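Local coordinates for IroE protein (PDB 2GZS) that hydrolyses the trilactone ring of enterobactin and its glucosylated salmochelin forms, usually cutting once to leave linear trimers and preferring the iron-free siderophores, at residues Trp146-Gly151 / Pro173-Gly178. Numbering follows the deposited sequence.
Sequences WGHSYG and PSLGRG. With DFP (diisopropyl phosphonate), chain B.
The imidazole of His148 has Leu175 CD1 lying oblique to it, 4.5 Å from CE1, while C3 of the diisopropyl phosphonate sits at its edge, near the ring plane. The phenol ring of Tyr150 turns one face to the same inhibitor: C1' stands over the ring centre, 3.5 Å above its plane. Both rings flank Ser149, the active-site nucleophile of this alpha/beta-hydrolase fold, which rides the nucleophile elbow Gly147-His148-Ser149-Tyr150-Gly151 between strand 143-148 and helix 150-161. The elbow is strained: Ser149 has a positive phi of 67°, a CB on Gly147 would run into Gly151 O, and one on Gly151 into His148 N. OG of Ser149 lies anti to the backbone N (chi1 -168°), which carries it toward Leu175, whose CD1 packs 3.7 Å from OG; the same oxygen is bonded covalently to the phosphorus. This leucine, at the end of the 3-10 segment 173-175 after strand 167-171, also touches active-site His247, so it borders both catalytic residues. The backbones come together where Ser149 O lies 4.2 Å from Pro173 CA. The isopropyl arm over Tyr150 also sets its methyl C2' between that ring and the loop, 3.3 Å from Leu175 O and against Gly176 CA. An alanine in place of Tyr150 would probably leave the C1' arm without its aromatic floor and freer to turn. Arg90 also hydrogen-bonds the inhibitor. In oxyanion-hole fashion, Tyr150 N donates to O3P at 2.9 Å, with an N-H...O angle of 171°.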
loop_
_atom_site.group_PDB
_atom_site.type_symbol
_atom_site.label_atom_id
_atom_site.label_comp_id
_atom_site.label_asym_id
_atom_site.label_seq_id
_atom_site.Cartn_x
_atom_site.Cartn_y
_atom_site.Cartn_z
ATOM N N TRP A 146 -0.978 -0.473 1.129
ATOM C CA TRP A 146 -1.213 -0.861 -0.272
ATOM C C TRP A 146 -0.187 -0.181 -1.155
ATOM O O TRP A 146 0.183 0.970 -0.996
ATOM C CB TRP A 146 -2.656 -0.362 -0.702
ATOM C CG TRP A 146 -2.899 -0.566 -2.196
ATOM C CD1 TRP A 146 -3.436 -1.696 -2.794
ATOM C CD2 TRP A 146 -2.603 0.381 -3.249
ATOM N NE1 TRP A 146 -3.461 -1.457 -4.152
ATOM C CE2 TRP A 146 -2.986 -0.242 -4.485
ATOM C CE3 TRP A 146 -2.050 1.681 -3.260
ATOM C CZ2 TRP A 146 -2.825 0.432 -5.721
ATOM C CZ3 TRP A 146 -1.897 2.346 -4.513
ATOM C CH2 TRP A 146 -2.297 1.688 -5.688
ATOM N N GLY A 147 0.187 -0.966 -2.222
ATOM C CA GLY A 147 0.997 -0.392 -3.301
ATOM C C GLY A 147 0.922 -1.264 -4.560
ATOM O O GLY A 147 0.600 -2.433 -4.433
ATOM N N HIS A 148 1.231 -0.572 -5.683
ATOM C CA HIS A 148 1.159 -1.255 -6.983
ATOM C C HIS A 148 2.511 -1.185 -7.707
ATOM O O HIS A 148 3.147 -0.170 -7.716
ATOM C CB HIS A 148 0.079 -0.530 -7.840
ATOM C CG HIS A 148 -0.055 -1.017 -9.263
ATOM N ND1 HIS A 148 0.622 -0.396 -10.296
ATOM C CD2 HIS A 148 -0.772 -2.037 -9.778
ATOM C CE1 HIS A 148 0.288 -1.048 -11.407
ATOM N NE2 HIS A 148 -0.537 -2.042 -11.169
ATOM N N SER A 149 2.795 -2.343 -8.321
ATOM C CA SER A 149 4.010 -2.415 -9.205
ATOM C C SER A 149 5.246 -2.270 -8.316
ATOM O O SER A 149 5.358 -3.128 -7.431
ATOM C CB SER A 149 3.866 -1.432 -10.366
ATOM O OG SER A 149 4.957 -1.785 -11.329
ATOM N N TYR A 150 6.116 -1.257 -8.478
ATOM C CA TYR A 150 7.145 -1.121 -7.439
ATOM C C TYR A 150 6.511 -0.989 -6.055
ATOM O O TYR A 150 7.075 -1.485 -5.079
ATOM C CB TYR A 150 8.032 0.086 -7.722
ATOM C CG TYR A 150 9.136 -0.035 -8.781
ATOM C CD1 TYR A 150 9.733 -1.283 -8.963
ATOM C CD2 TYR A 150 9.514 1.067 -9.495
ATOM C CE1 TYR A 150 10.732 -1.363 -9.928
ATOM C CE2 TYR A 150 10.535 0.991 -10.454
ATOM C CZ TYR A 150 11.093 -0.248 -10.623
ATOM O OH TYR A 150 12.118 -0.379 -11.547
ATOM N N GLY A 151 5.349 -0.347 -5.980
ATOM C CA GLY A 151 4.666 -0.242 -4.674
ATOM C C GLY A 151 4.298 -1.620 -4.177
ATOM O O GLY A 151 4.307 -1.880 -2.969
ATOM N N PRO A 173 2.945 -7.137 -8.030
ATOM C CA PRO A 173 4.399 -7.238 -7.762
ATOM C C PRO A 173 5.066 -8.077 -8.872
ATOM O O PRO A 173 6.308 -7.913 -9.021
ATOM C CB PRO A 173 4.469 -7.917 -6.394
ATOM C CG PRO A 173 3.206 -8.731 -6.317
ATOM C CD PRO A 173 2.175 -7.924 -7.029
ATOM N N SER A 174 4.311 -8.872 -9.573
ATOM C CA SER A 174 4.884 -9.718 -10.663
ATOM C C SER A 174 5.501 -8.809 -11.716
ATOM O O SER A 174 6.291 -9.354 -12.547
ATOM C CB SER A 174 3.827 -10.617 -11.307
ATOM O OG SER A 174 2.887 -9.804 -11.995
ATOM N N LEU A 175 5.272 -7.529 -11.815
ATOM C CA LEU A 175 5.888 -6.630 -12.790
ATOM C C LEU A 175 7.374 -6.337 -12.470
ATOM O O LEU A 175 8.071 -5.779 -13.348
ATOM C CB LEU A 175 5.102 -5.310 -12.877
ATOM C CG LEU A 175 3.627 -5.503 -13.250
ATOM C CD1 LEU A 175 2.935 -4.145 -13.256
ATOM C CD2 LEU A 175 3.567 -6.213 -14.616
ATOM N N GLY A 176 7.774 -6.642 -11.237
ATOM C CA GLY A 176 9.151 -6.269 -10.758
ATOM C C GLY A 176 10.192 -7.335 -11.043
ATOM O O GLY A 176 9.976 -8.535 -11.093
ATOM N N ARG A 177 11.434 -6.823 -11.336
ATOM C CA ARG A 177 12.498 -7.812 -11.580
ATOM C C ARG A 177 12.776 -8.719 -10.382
ATOM O O ARG A 177 13.143 -9.891 -10.504
ATOM C CB ARG A 177 13.792 -7.044 -11.851
ATOM C CG ARG A 177 13.813 -6.186 -13.093
ATOM C CD ARG A 177 15.267 -5.647 -13.198
ATOM N NE ARG A 177 16.135 -6.768 -13.588
ATOM C CZ ARG A 177 17.030 -7.419 -12.857
ATOM N NH1 ARG A 177 17.315 -7.177 -11.572
ATOM N NH2 ARG A 177 17.684 -8.404 -13.479
ATOM N N GLY A 178 12.619 -8.170 -9.184
ATOM C CA GLY A 178 12.986 -9.049 -8.053
ATOM C C GLY A 178 11.771 -9.665 -7.382
ATOM O O GLY A 178 11.743 -10.010 -6.189
HETATM C C1 DFP B . 4.103 -0.522 -14.105
HETATM C C2 DFP B . 4.894 -0.003 -15.309
HETATM C C3 DFP B . 2.643 -0.097 -14.139
HETATM C "C1'" DFP B . 8.108 -1.588 -12.300
HETATM C "C2'" DFP B . 8.000 -2.962 -11.706
HETATM C "C3'" DFP B . 9.004 -1.696 -13.580
HETATM P P DFP B . 5.686 -0.552 -11.922
HETATM O O1P DFP B . 4.730 0.127 -12.953
HETATM O O2P DFP B . 6.848 -1.187 -12.781
HETATM O O3P DFP B . 6.200 0.412 -10.864
#